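Local coordinates for protein CEP104 (Gallus gallus, PDB 5JO8) that probably binds tubulin or microtubules through its TOG domain as a structural protein of the centriole, at residues 35-40 with 84-89; 60-65 with 103-108. All blocks are in the same frame, centred on the assembly; numbering follows the deposited sequence.

Contact 1. Residues 35-40 with 84-89; sequences SPAIEV and LRAAIF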
loop_
_atom_site.group_PDB
_atom_site.type_symbol
_atom_site.label_atom_id
_atom_site.label_comp_id
_atom_site.label_asym_id
_atom_site.label_seq_id
_atom_site.Cartn_x
_atom_site.Cartn_y
_atom_site.Cartn_z
ATOM N N SER A 35 -14.364 -14.391 -14.769
ATOM C CA SER A 35 -15.364 -15.440 -14.536
ATOM C C SER A 35 -15.857 -15.548 -13.087
ATOM O O SER A 35 -17.064 -15.585 -12.857
ATOM C CB SER A 35 -14.889 -16.812 -15.049
ATOM O OG SER A 35 -15.134 -16.951 -16.437
ATOM N N PRO A 36 -14.930 -15.602 -12.105
ATOM C CA PRO A 36 -15.416 -15.697 -10.723
ATOM C C PRO A 36 -16.248 -14.486 -10.314
ATOM O O PRO A 36 -17.244 -14.650 -9.614
ATOM C CB PRO A 36 -14.123 -15.756 -9.903
ATOM C CG PRO A 36 -13.110 -16.291 -10.843
ATOM C CD PRO A 36 -13.459 -15.697 -12.164
ATOM N N ALA A 37 -15.840 -13.295 -10.753
ATOM C CA ALA A 37 -16.590 -12.073 -10.499
ATOM C C ALA A 37 -17.953 -12.094 -11.192
ATOM O O ALA A 37 -18.939 -11.643 -10.629
ATOM C CB ALA A 37 -15.794 -10.850 -10.933
ATOM N N ILE A 38 -17.992 -12.619 -12.417
ATOM C CA ILE A 38 -19.243 -12.746 -13.167
ATOM C C ILE A 38 -20.177 -13.717 -12.452
ATOM O O ILE A 38 -21.379 -13.461 -12.326
ATOM C CB ILE A 38 -18.981 -13.166 -14.618
ATOM C CG1 ILE A 38 -18.346 -12.014 -15.395
ATOM C CG2 ILE A 38 -20.274 -13.600 -15.298
ATOM C CD1 ILE A 38 -17.641 -12.454 -16.666
ATOM N N GLU A 39 -19.603 -14.805 -11.941
ATOM C CA GLU A 39 -20.366 -15.799 -11.194
ATOM C C GLU A 39 -21.033 -15.203 -9.962
ATOM O O GLU A 39 -22.121 -15.619 -9.570
ATOM C CB GLU A 39 -19.460 -16.952 -10.775
ATOM C CG GLU A 39 -19.868 -18.280 -11.368
ATOM C CD GLU A 39 -18.842 -19.367 -11.143
ATOM O OE1 GLU A 39 -17.673 -19.040 -10.852
ATOM O OE2 GLU A 39 -19.208 -20.554 -11.260
ATOM N N VAL A 40 -20.378 -14.218 -9.360
ATOM C CA VAL A 40 -20.865 -13.617 -8.130
ATOM C C VAL A 40 -21.802 -12.445 -8.400
ATOM O O VAL A 40 -22.848 -12.317 -7.759
ATOM C CB VAL A 40 -19.679 -13.168 -7.238
ATOM C CG1 VAL A 40 -20.165 -12.352 -6.051
ATOM C CG2 VAL A 40 -18.882 -14.370 -6.776
ATOM N N LEU A 84 -16.361 -11.707 -1.479
ATOM C CA LEU A 84 -15.227 -10.867 -1.109
ATOM C C LEU A 84 -14.150 -10.990 -2.168
ATOM O O LEU A 84 -13.576 -9.986 -2.592
ATOM C CB LEU A 84 -14.660 -11.265 0.257
ATOM C CG LEU A 84 -13.397 -10.514 0.713
ATOM C CD1 LEU A 84 -13.348 -10.438 2.218
ATOM C CD2 LEU A 84 -12.099 -11.132 0.179
ATOM N N ARG A 85 -13.826 -12.215 -2.566
ATOM C CA ARG A 85 -12.752 -12.394 -3.524
ATOM C C ARG A 85 -13.090 -11.734 -4.858
ATOM O O ARG A 85 -12.235 -11.103 -5.481
ATOM C CB ARG A 85 -12.440 -13.881 -3.706
ATOM C CG ARG A 85 -12.098 -14.596 -2.406
ATOM C CD ARG A 85 -10.758 -14.156 -1.851
ATOM N NE ARG A 85 -10.349 -14.914 -0.662
ATOM C CZ ARG A 85 -9.404 -15.849 -0.650
ATOM N NH1 ARG A 85 -8.753 -16.162 -1.763
ATOM N NH2 ARG A 85 -9.105 -16.473 0.482
ATOM N N ALA A 86 -14.338 -11.839 -5.285
ATOM C CA ALA A 86 -14.754 -11.220 -6.532
ATOM C C ALA A 86 -14.708 -9.691 -6.427
ATOM O O ALA A 86 -14.334 -9.003 -7.381
ATOM C CB ALA A 86 -16.153 -11.691 -6.923
ATOM N N ALA A 87 -15.103 -9.165 -5.274
ATOM C CA ALA A 87 -15.074 -7.718 -5.064
ATOM C C ALA A 87 -13.638 -7.197 -5.094
ATOM O O ALA A 87 -13.372 -6.157 -5.690
ATOM C CB ALA A 87 -15.752 -7.355 -3.743
ATOM N N ILE A 88 -12.723 -7.934 -4.465
ATOM C CA ILE A 88 -11.311 -7.562 -4.439
ATOM C C ILE A 88 -10.709 -7.614 -5.841
ATOM O O ILE A 88 -9.886 -6.770 -6.200
ATOM C CB ILE A 88 -10.514 -8.381 -3.386
ATOM C CG1 ILE A 88 -10.923 -7.995 -1.957
ATOM C CG2 ILE A 88 -9.006 -8.261 -3.583
ATOM C CD1 ILE A 88 -10.592 -6.538 -1.532
ATOM N N PHE A 89 -11.121 -8.586 -6.644
ATOM C CA PHE A 89 -10.717 -8.650 -8.044
ATOM C C PHE A 89 -11.056 -7.331 -8.757
ATOM O O PHE A 89 -10.224 -6.761 -9.479
ATOM C CB PHE A 89 -11.402 -9.848 -8.746
ATOM C CG PHE A 89 -11.140 -9.916 -10.226
ATOM C CD1 PHE A 89 -11.969 -9.268 -11.126
ATOM C CD2 PHE A 89 -10.050 -10.622 -10.720
ATOM C CE1 PHE A 89 -11.714 -9.308 -12.489
ATOM C CE2 PHE A 89 -9.799 -10.675 -12.091
ATOM C CZ PHE A 89 -10.638 -10.010 -12.970
#

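Contact 2. Residues 60-65 with 103-108; sequences ALLAVY and FQASLK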
loop_
_atom_site.group_PDB
_atom_site.type_symbol
_atom_site.label_atom_id
_atom_site.label_comp_id
_atom_site.label_asym_id
_atom_site.label_seq_id
_atom_site.Cartn_x
_atom_site.Cartn_y
_atom_site.Cartn_z
ATOM N N ALA A 60 -20.623 0.629 -11.160
ATOM C CA ALA A 60 -20.416 -0.792 -10.886
ATOM C C ALA A 60 -19.787 -1.018 -9.514
ATOM O O ALA A 60 -20.216 -1.903 -8.765
ATOM C CB ALA A 60 -19.587 -1.449 -11.980
ATOM N N LEU A 61 -18.772 -0.228 -9.185
ATOM C CA LEU A 61 -18.116 -0.362 -7.889
ATOM C C LEU A 61 -19.038 0.002 -6.720
ATOM O O LEU A 61 -19.013 -0.644 -5.667
ATOM C CB LEU A 61 -16.847 0.494 -7.860
ATOM C CG LEU A 61 -15.826 0.078 -8.924
ATOM C CD1 LEU A 61 -14.774 1.173 -9.079
ATOM C CD2 LEU A 61 -15.170 -1.270 -8.612
ATOM N N LEU A 62 -19.849 1.041 -6.902
ATOM C CA LEU A 62 -20.834 1.409 -5.893
ATOM C C LEU A 62 -21.920 0.342 -5.758
ATOM O O LEU A 62 -22.456 0.135 -4.668
ATOM C CB LEU A 62 -21.425 2.788 -6.200
ATOM C CG LEU A 62 -20.371 3.898 -6.124
ATOM C CD1 LEU A 62 -20.977 5.257 -6.455
ATOM C CD2 LEU A 62 -19.696 3.910 -4.750
ATOM N N ALA A 63 -22.240 -0.337 -6.852
ATOM C CA ALA A 63 -23.212 -1.432 -6.791
ATOM C C ALA A 63 -22.649 -2.623 -6.028
ATOM O O ALA A 63 -23.381 -3.307 -5.308
ATOM C CB ALA A 63 -23.655 -1.864 -8.184
ATOM N N VAL A 64 -21.353 -2.874 -6.193
ATOM C CA VAL A 64 -20.689 -3.941 -5.459
ATOM C C VAL A 64 -20.691 -3.596 -3.981
ATOM O O VAL A 64 -20.967 -4.460 -3.145
ATOM C CB VAL A 64 -19.269 -4.188 -5.992
ATOM C CG1 VAL A 64 -18.499 -5.148 -5.077
ATOM C CG2 VAL A 64 -19.325 -4.722 -7.403
ATOM N N TYR A 65 -20.407 -2.336 -3.662
ATOM C CA TYR A 65 -20.458 -1.874 -2.287
ATOM C C TYR A 65 -21.841 -2.149 -1.697
ATOM O O TYR A 65 -21.965 -2.716 -0.615
ATOM C CB TYR A 65 -20.141 -0.371 -2.224
ATOM C CG TYR A 65 -20.471 0.261 -0.890
ATOM C CD1 TYR A 65 -21.757 0.733 -0.625
ATOM C CD2 TYR A 65 -19.514 0.371 0.111
ATOM C CE1 TYR A 65 -22.078 1.286 0.586
ATOM C CE2 TYR A 65 -19.834 0.937 1.341
ATOM C CZ TYR A 65 -21.120 1.395 1.560
ATOM O OH TYR A 65 -21.467 1.948 2.765
ATOM N N PHE A 103 -11.526 5.697 -8.891
ATOM C CA PHE A 103 -10.500 5.344 -7.916
ATOM C C PHE A 103 -11.065 5.456 -6.490
ATOM O O PHE A 103 -10.878 4.554 -5.663
ATOM C CB PHE A 103 -9.279 6.262 -8.104
ATOM C CG PHE A 103 -8.154 6.000 -7.145
ATOM C CD1 PHE A 103 -7.381 4.854 -7.248
ATOM C CD2 PHE A 103 -7.844 6.925 -6.157
ATOM C CE1 PHE A 103 -6.339 4.616 -6.366
ATOM C CE2 PHE A 103 -6.801 6.687 -5.271
ATOM C CZ PHE A 103 -6.042 5.542 -5.380
ATOM N N GLN A 104 -11.767 6.550 -6.207
ATOM C CA GLN A 104 -12.340 6.758 -4.885
ATOM C C GLN A 104 -13.392 5.700 -4.545
ATOM O O GLN A 104 -13.480 5.255 -3.400
ATOM C CB GLN A 104 -12.932 8.165 -4.759
ATOM C CG GLN A 104 -11.877 9.265 -4.694
ATOM C CD GLN A 104 -11.037 9.208 -3.432
ATOM O OE1 GLN A 104 -11.499 8.756 -2.383
ATOM N NE2 GLN A 104 -9.798 9.660 -3.529
ATOM N N ALA A 105 -14.194 5.299 -5.525
ATOM C CA ALA A 105 -15.194 4.267 -5.270
ATOM C C ALA A 105 -14.470 2.975 -4.922
ATOM O O ALA A 105 -14.935 2.223 -4.061
ATOM C CB ALA A 105 -16.114 4.082 -6.466
ATOM N N SER A 106 -13.322 2.720 -5.551
ATOM C CA SER A 106 -12.584 1.494 -5.246
ATOM C C SER A 106 -12.039 1.525 -3.820
ATOM O O SER A 106 -12.043 0.503 -3.121
ATOM C CB SER A 106 -11.473 1.225 -6.261
ATOM O OG SER A 106 -10.304 1.967 -5.970
ATOM N N LEU A 107 -11.582 2.690 -3.371
ATOM C CA LEU A 107 -11.087 2.829 -2.007
ATOM C C LEU A 107 -12.214 2.677 -0.994
ATOM O O LEU A 107 -12.019 2.067 0.058
ATOM C CB LEU A 107 -10.420 4.188 -1.797
ATOM C CG LEU A 107 -9.213 4.511 -2.667
ATOM C CD1 LEU A 107 -8.622 5.857 -2.243
ATOM C CD2 LEU A 107 -8.158 3.423 -2.598
ATOM N N LYS A 108 -13.377 3.250 -1.298
ATOM C CA LYS A 108 -14.542 3.137 -0.433
ATOM C C LYS A 108 -14.899 1.662 -0.264
ATOM O O LYS A 108 -15.175 1.197 0.837
ATOM C CB LYS A 108 -15.728 3.891 -1.043
ATOM C CG LYS A 108 -17.024 3.792 -0.270
ATOM C CD LYS A 108 -18.148 4.426 -1.079
ATOM C CE LYS A 108 -19.524 4.114 -0.512
ATOM N NZ LYS A 108 -19.819 4.842 0.759
#

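Contact 1. Residues 35-40 with 84-89
A86 presents its single methyl to the short helix 35-41, and the apolar packing between the two segments is built round that group. The CB of A86 lies 3.6 Å from the CA of A37, so the methyl bears on the backbone of the other helix as well as on its side chains. With two alanines facing each other, nothing bulky stands between the backbones, and the CA atoms of A37 and A86 come within 4.5 Å. V40 borders the same methyl one turn further along, its CG2 3.8 Å from the CB of A86. With CG1 anti to the backbone N (chi1 171°) and CG2 beside that nitrogen, both branches of the valine come up against the alanine methyl, CG2 the nearer.

The aromatic contribution comes from F89. Its ring reaches the neighbouring helix because CG is anti to the backbone N (chi1 175°), and CD1 meets the CB of A37 at 4.1 Å. The methyl approaches the ring obliquely, and the same aromatic side chain also touches A34 and Y50.

Polar bonds do not cross between the segments. S35, turned from the interface, gives its OG a hydrogen bond with the O of L31, and R85 uses NE in a salt bridge with OE1 of E127 on helix 125-142. F41 extends the apolar packing, touching A86 and A87.

The segment axes approach to 8.6 Å at 122° between their N-to-C directions, an oblique crossing through which a short N-terminal helix packs on a long one. Here the close A37-A86 approach seats helix 35-41 on helix 77-94, at the N-terminal end of a TOG domain, an alpha-solenoid of HEAT-like helical hairpins.

Contact 2. Residues 60-65 with 103-108
Y65 offers one ring face to the side chain of K108, whose CE sits over the ring centre, 3.6 Å from the centroid and 8° off the normal, in a CH-pi contact. The NZ lies 4.2 Å from the same centroid, still over the face, and adds a cation-pi interaction. The lysine chain is extended from the backbone to CE and bends only at its last torsion (chi4 73°), which keeps the ammonium beside the CZ and OH end of the tyrosine. A leucine in place of Y65 would probably deprive the ammonium of K108 of its aromatic face and set the end of that chain free to turn.

L62 runs across the lysine at about a right angle, its CD2 4.0 Å from the CD of K108 and equally near the CB of A105. These contacts link helices 54-69 and 100-121, whose segments run nearly parallel, 13° apart, as do successive equivalent helices in the HEAT-like solenoid of a TOG domain.

Deeper in the interface, the CB of L61 meets the CB of A105 at 3.9 Å, and the leucine's CD1 lies beside the backbone N of S106. The buried OG of S106 donates to the O of F103 at 2.7 Å, within its own helix, and that carbonyl also accepts from the N of L107. L61 and S106 both continue onto A94 of helix 77-94.

How the contacts relate
From the N terminus, the chain first passes through 35-40, then 60-65, 84-89 and 103-108, so the two contacts cross rather than nest. Contact 1 closes a loop of 43 intervening residues, which contains helix 54-69; contact 2 closes one of 37, which contains the whole of helix 77-94. Each loop therefore holds one segment of the other contact. The centres lie about 14 Å apart, and the contacts touch where CB of A87 packs 3.8 Å from CG1 of V64. Together they tie the short helix 35-41 to helix 77-94, and helix 54-69 to helix 100-121, in the N-terminal part of the TOG domain.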